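Local coordinates for acyl-coenzyme A oxidase acox-1.1 (Caenorhabditis elegans, PDB 5K3H), which catalyses the FAD-dependent, oxygen-consuming desaturation of acyl-CoA thioesters to 2-enoyl-CoAs, which opens each round of peroxisomal beta-oxidation, at residues Leu51-Leu63 / Glu74-Met86. Sequence-based numbering, arbitrary orientation.
Sequences LAEIPELHDSMPL and ESARKLTVLTQRM
Leu57 lies against one side of helix 68-85, its CD2 methyl 3.7 Å from CG1 of Val81 and nearly as close to CD2 of Leu82. Its CB is directed off the helix, but with CG set opposite the carbonyl carbon (chi1 -75°) the branch swings back to meet both residues. The apolar patch and the polar contacts flanking it illustrate how a connecting loop is held to the helix that follows. Toward the helix C-terminus, Arg85 reaches out to the loop, its chain bent at chi2 and chi3; its guanidinium presents an edge to Glu56, and NH1 gives OE2 a weak, nearly straight hydrogen bond (3.3 Å) within a salt bridge, while CG2 of Ile54 packs against the Arg85 guanidinium. Nearer mid-helix, Arg77 sends NH1 in the carbonyl plane onto a lone pair of Glu56 O (3.0 Å), and grips the Glu74 carboxylate side-on with NE and NH2. Glu74 OE2 also receives the backbone N of Ser60 (2.9 Å), from the face opposite NH2. An alanine in place of Glu74 is likely to leave that amide without its acceptor and the Arg77 guanidinium freer to turn away from Glu56 O. Lys78, its chain slanting across that of Asp59, forms a salt bridge from NZ to OD1 (2.6 Å) and hydrogen-bonds Val105 O, while Asp59 OD2 pairs with Arg626. Within the N-terminal helical domain, away from the flavin, substrate and ATP sites, charged side chains thus satisfy loop backbone atoms as well as one another, which probably fixes the path of the loop.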
loop_
_atom_site.group_PDB
_atom_site.type_symbol
_atom_site.label_atom_id
_atom_site.label_comp_id
_atom_site.label_asym_id
_atom_site.label_seq_id
_atom_site.Cartn_x
_atom_site.Cartn_y
_atom_site.Cartn_z
ATOM N N LEU B 51 6.019 -32.176 -7.589
ATOM C CA LEU B 51 5.759 -31.198 -8.640
ATOM C C LEU B 51 7.026 -30.846 -9.427
ATOM O O LEU B 51 6.949 -30.488 -10.613
ATOM C CB LEU B 51 5.142 -29.944 -8.028
ATOM C CG LEU B 51 3.715 -30.069 -7.506
ATOM C CD1 LEU B 51 3.402 -28.906 -6.565
ATOM C CD2 LEU B 51 2.713 -30.140 -8.644
ATOM N N ALA B 52 8.197 -30.959 -8.803
ATOM C CA ALA B 52 9.430 -30.688 -9.536
ATOM C C ALA B 52 9.608 -31.641 -10.710
ATOM O O ALA B 52 10.335 -31.310 -11.656
ATOM C CB ALA B 52 10.645 -30.757 -8.605
ATOM N N GLU B 53 8.976 -32.819 -10.663
ATOM C CA GLU B 53 9.034 -33.802 -11.736
ATOM C C GLU B 53 7.925 -33.626 -12.760
ATOM O O GLU B 53 7.854 -34.420 -13.697
ATOM C CB GLU B 53 8.914 -35.224 -11.185
ATOM C CG GLU B 53 9.898 -35.641 -10.124
ATOM C CD GLU B 53 9.605 -37.055 -9.599
ATOM O OE1 GLU B 53 8.520 -37.603 -9.900
ATOM O OE2 GLU B 53 10.442 -37.598 -8.845
ATOM N N ILE B 54 7.053 -32.631 -12.617
ATOM C CA ILE B 54 5.908 -32.498 -13.518
ATOM C C ILE B 54 5.970 -31.122 -14.166
ATOM O O ILE B 54 5.209 -30.220 -13.787
ATOM C CB ILE B 54 4.572 -32.671 -12.776
ATOM C CG1 ILE B 54 4.540 -33.938 -11.933
ATOM C CG2 ILE B 54 3.411 -32.694 -13.738
ATOM C CD1 ILE B 54 3.249 -34.050 -11.138
ATOM N N PRO B 55 6.805 -30.931 -15.180
ATOM C CA PRO B 55 6.977 -29.584 -15.735
ATOM C C PRO B 55 5.717 -29.023 -16.378
ATOM O O PRO B 55 5.606 -27.796 -16.517
ATOM C CB PRO B 55 8.107 -29.769 -16.759
ATOM C CG PRO B 55 8.090 -31.241 -17.093
ATOM C CD PRO B 55 7.692 -31.919 -15.813
ATOM N N GLU B 56 4.754 -29.871 -16.758
ATOM C CA GLU B 56 3.496 -29.367 -17.305
ATOM C C GLU B 56 2.697 -28.587 -16.263
ATOM O O GLU B 56 1.778 -27.832 -16.622
ATOM C CB GLU B 56 2.661 -30.522 -17.883
ATOM C CG GLU B 56 2.788 -31.889 -17.146
ATOM C CD GLU B 56 4.060 -32.677 -17.502
ATOM O OE1 GLU B 56 4.761 -32.245 -18.433
ATOM O OE2 GLU B 56 4.365 -33.717 -16.859
ATOM N N LEU B 57 3.034 -28.738 -14.986
ATOM C CA LEU B 57 2.389 -27.988 -13.923
ATOM C C LEU B 57 3.179 -26.748 -13.511
ATOM O O LEU B 57 2.890 -26.172 -12.457
ATOM C CB LEU B 57 2.137 -28.890 -12.712
ATOM C CG LEU B 57 0.987 -29.888 -12.839
ATOM C CD1 LEU B 57 0.940 -30.803 -11.657
ATOM C CD2 LEU B 57 -0.322 -29.142 -12.957
ATOM N N HIS B 58 4.205 -26.364 -14.269
ATOM C CA HIS B 58 4.994 -25.182 -13.941
ATOM C C HIS B 58 4.505 -23.949 -14.697
ATOM O O HIS B 58 3.857 -24.049 -15.745
ATOM C CB HIS B 58 6.473 -25.414 -14.250
ATOM C CG HIS B 58 7.081 -26.538 -13.472
ATOM N ND1 HIS B 58 8.365 -26.988 -13.696
ATOM C CD2 HIS B 58 6.597 -27.276 -12.445
ATOM C CE1 HIS B 58 8.634 -27.971 -12.856
ATOM N NE2 HIS B 58 7.579 -28.165 -12.087
ATOM N N ASP B 59 4.816 -22.774 -14.142
ATOM C CA ASP B 59 4.581 -21.541 -14.876
ATOM C C ASP B 59 5.354 -21.610 -16.183
ATOM O O ASP B 59 6.562 -21.866 -16.178
ATOM C CB ASP B 59 5.064 -20.326 -14.077
ATOM C CG ASP B 59 4.355 -20.152 -12.745
ATOM O OD1 ASP B 59 3.260 -20.717 -12.545
ATOM O OD2 ASP B 59 4.925 -19.460 -11.874
ATOM N N SER B 60 4.663 -21.371 -17.306
ATOM C CA SER B 60 5.340 -21.423 -18.602
ATOM C C SER B 60 6.326 -20.273 -18.755
ATOM O O SER B 60 7.337 -20.420 -19.450
ATOM C CB SER B 60 4.332 -21.416 -19.755
ATOM O OG SER B 60 3.459 -20.294 -19.690
ATOM N N MET B 61 6.062 -19.133 -18.125
ATOM C CA MET B 61 7.049 -18.065 -18.007
ATOM C C MET B 61 6.752 -17.285 -16.733
ATOM O O MET B 61 5.715 -17.501 -16.092
ATOM C CB MET B 61 7.023 -17.148 -19.234
ATOM C CG MET B 61 5.667 -16.641 -19.606
ATOM S SD MET B 61 5.795 -15.310 -20.810
ATOM C CE MET B 61 7.321 -15.764 -21.641
ATOM N N PRO B 62 7.647 -16.374 -16.327
ATOM C CA PRO B 62 7.352 -15.549 -15.140
ATOM C C PRO B 62 6.027 -14.797 -15.282
ATOM O O PRO B 62 5.800 -14.067 -16.255
ATOM C CB PRO B 62 8.551 -14.595 -15.068
ATOM C CG PRO B 62 9.655 -15.396 -15.653
ATOM C CD PRO B 62 9.040 -16.186 -16.775
ATOM N N LEU B 63 5.148 -14.982 -14.289
ATOM C CA LEU B 63 3.821 -14.364 -14.341
ATOM C C LEU B 63 3.842 -12.858 -14.576
ATOM O O LEU B 63 2.942 -12.367 -15.280
ATOM C CB LEU B 63 3.024 -14.695 -13.070
ATOM C CG LEU B 63 2.826 -16.183 -12.778
ATOM C CD1 LEU B 63 1.755 -16.405 -11.718
ATOM C CD2 LEU B 63 2.495 -16.982 -14.053
ATOM N N GLU B 74 -3.170 -19.378 -19.196
ATOM C CA GLU B 74 -2.235 -20.232 -18.476
ATOM C C GLU B 74 -2.894 -20.858 -17.250
ATOM O O GLU B 74 -2.711 -22.046 -16.968
ATOM C CB GLU B 74 -1.015 -19.395 -18.073
ATOM C CG GLU B 74 -0.012 -20.071 -17.153
ATOM C CD GLU B 74 0.886 -21.029 -17.924
ATOM O OE1 GLU B 74 0.717 -21.148 -19.149
ATOM O OE2 GLU B 74 1.763 -21.666 -17.322
ATOM N N SER B 75 -3.673 -20.070 -16.511
ATOM C CA SER B 75 -4.319 -20.575 -15.307
ATOM C C SER B 75 -5.312 -21.686 -15.646
ATOM O O SER B 75 -5.432 -22.670 -14.907
ATOM C CB SER B 75 -4.988 -19.398 -14.566
ATOM O OG SER B 75 -5.555 -19.765 -13.315
ATOM N N ALA B 76 -6.060 -21.527 -16.752
ATOM C CA ALA B 76 -6.982 -22.574 -17.199
ATOM C C ALA B 76 -6.224 -23.811 -17.672
ATOM O O ALA B 76 -6.629 -24.947 -17.386
ATOM C CB ALA B 76 -7.889 -22.038 -18.311
ATOM N N ARG B 77 -5.127 -23.608 -18.404
ATOM C CA ARG B 77 -4.255 -24.711 -18.794
ATOM C C ARG B 77 -3.864 -25.575 -17.596
ATOM O O ARG B 77 -4.159 -26.777 -17.558
ATOM C CB ARG B 77 -3.012 -24.152 -19.486
ATOM C CG ARG B 77 -2.150 -25.196 -20.168
ATOM C CD ARG B 77 -0.843 -24.596 -20.683
ATOM N NE ARG B 77 0.057 -24.157 -19.624
ATOM C CZ ARG B 77 0.742 -24.989 -18.835
ATOM N NH1 ARG B 77 0.622 -26.304 -18.967
ATOM N NH2 ARG B 77 1.541 -24.506 -17.894
ATOM N N LYS B 78 -3.207 -24.964 -16.594
ATOM C CA LYS B 78 -2.755 -25.704 -15.410
ATOM C C LYS B 78 -3.918 -26.309 -14.646
ATOM O O LYS B 78 -3.799 -27.410 -14.090
ATOM C CB LYS B 78 -1.954 -24.786 -14.488
ATOM C CG LYS B 78 -0.687 -24.304 -15.123
ATOM C CD LYS B 78 0.250 -23.687 -14.122
ATOM C CE LYS B 78 -0.189 -22.260 -13.845
ATOM N NZ LYS B 78 0.900 -21.474 -13.211
ATOM N N LEU B 79 -5.053 -25.612 -14.609
ATOM C CA LEU B 79 -6.196 -26.128 -13.872
ATOM C C LEU B 79 -6.674 -27.461 -14.449
ATOM O O LEU B 79 -6.942 -28.406 -13.697
ATOM C CB LEU B 79 -7.311 -25.081 -13.880
ATOM C CG LEU B 79 -8.485 -25.190 -12.914
ATOM C CD1 LEU B 79 -7.996 -25.343 -11.486
ATOM C CD2 LEU B 79 -9.308 -23.923 -13.049
ATOM N N THR B 80 -6.759 -27.572 -15.781
ATOM C CA THR B 80 -7.200 -28.834 -16.374
ATOM C C THR B 80 -6.194 -29.952 -16.111
ATOM O O THR B 80 -6.588 -31.092 -15.826
ATOM C CB THR B 80 -7.455 -28.676 -17.875
ATOM O OG1 THR B 80 -6.257 -28.252 -18.519
ATOM C CG2 THR B 80 -8.572 -27.686 -18.165
ATOM N N VAL B 81 -4.892 -29.656 -16.189
ATOM C CA VAL B 81 -3.901 -30.675 -15.850
ATOM C C VAL B 81 -4.052 -31.120 -14.399
ATOM O O VAL B 81 -3.934 -32.312 -14.092
ATOM C CB VAL B 81 -2.483 -30.159 -16.131
ATOM C CG1 VAL B 81 -1.466 -31.227 -15.775
ATOM C CG2 VAL B 81 -2.361 -29.740 -17.583
ATOM N N LEU B 82 -4.327 -30.177 -13.484
ATOM C CA LEU B 82 -4.536 -30.537 -12.078
ATOM C C LEU B 82 -5.674 -31.539 -11.915
ATOM O O LEU B 82 -5.488 -32.601 -11.319
ATOM C CB LEU B 82 -4.829 -29.300 -11.226
ATOM C CG LEU B 82 -3.683 -28.465 -10.644
ATOM C CD1 LEU B 82 -4.273 -27.334 -9.756
ATOM C CD2 LEU B 82 -2.634 -29.297 -9.888
ATOM N N THR B 83 -6.844 -31.253 -12.494
ATOM C CA THR B 83 -7.985 -32.152 -12.317
ATOM C C THR B 83 -7.665 -33.553 -12.821
ATOM O O THR B 83 -8.233 -34.538 -12.339
ATOM C CB THR B 83 -9.204 -31.625 -13.076
ATOM O OG1 THR B 83 -8.882 -31.577 -14.463
ATOM C CG2 THR B 83 -9.551 -30.223 -12.666
ATOM N N GLN B 84 -6.756 -33.648 -13.791
ATOM C CA GLN B 84 -6.340 -34.908 -14.397
ATOM C C GLN B 84 -5.299 -35.646 -13.552
ATOM O O GLN B 84 -5.445 -36.847 -13.295
ATOM C CB GLN B 84 -5.835 -34.617 -15.812
ATOM C CG GLN B 84 -5.019 -35.710 -16.479
ATOM C CD GLN B 84 -4.418 -35.242 -17.810
ATOM O OE1 GLN B 84 -4.481 -34.048 -18.158
ATOM N NE2 GLN B 84 -3.803 -36.181 -18.544
ATOM N N ARG B 85 -4.241 -34.962 -13.106
ATOM C CA ARG B 85 -3.145 -35.627 -12.401
ATOM C C ARG B 85 -3.222 -35.489 -10.879
ATOM O O ARG B 85 -2.361 -36.041 -10.183
ATOM C CB ARG B 85 -1.798 -35.075 -12.866
ATOM C CG ARG B 85 -1.725 -34.778 -14.350
ATOM C CD ARG B 85 -1.100 -35.917 -15.103
ATOM N NE ARG B 85 0.183 -36.298 -14.527
ATOM C CZ ARG B 85 1.350 -35.806 -14.930
ATOM N NH1 ARG B 85 1.387 -34.886 -15.891
ATOM N NH2 ARG B 85 2.473 -36.212 -14.348
ATOM N N MET B 86 -4.246 -34.798 -10.356
ATOM C CA MET B 86 -4.310 -34.421 -8.940
ATOM C C MET B 86 -3.977 -35.578 -8.000
ATOM O O MET B 86 -3.265 -35.388 -7.004
ATOM C CB MET B 86 -5.696 -33.838 -8.630
ATOM C CG MET B 86 -5.891 -33.360 -7.214
ATOM S SD MET B 86 -7.488 -32.556 -7.010
ATOM C CE MET B 86 -7.215 -31.031 -7.931
#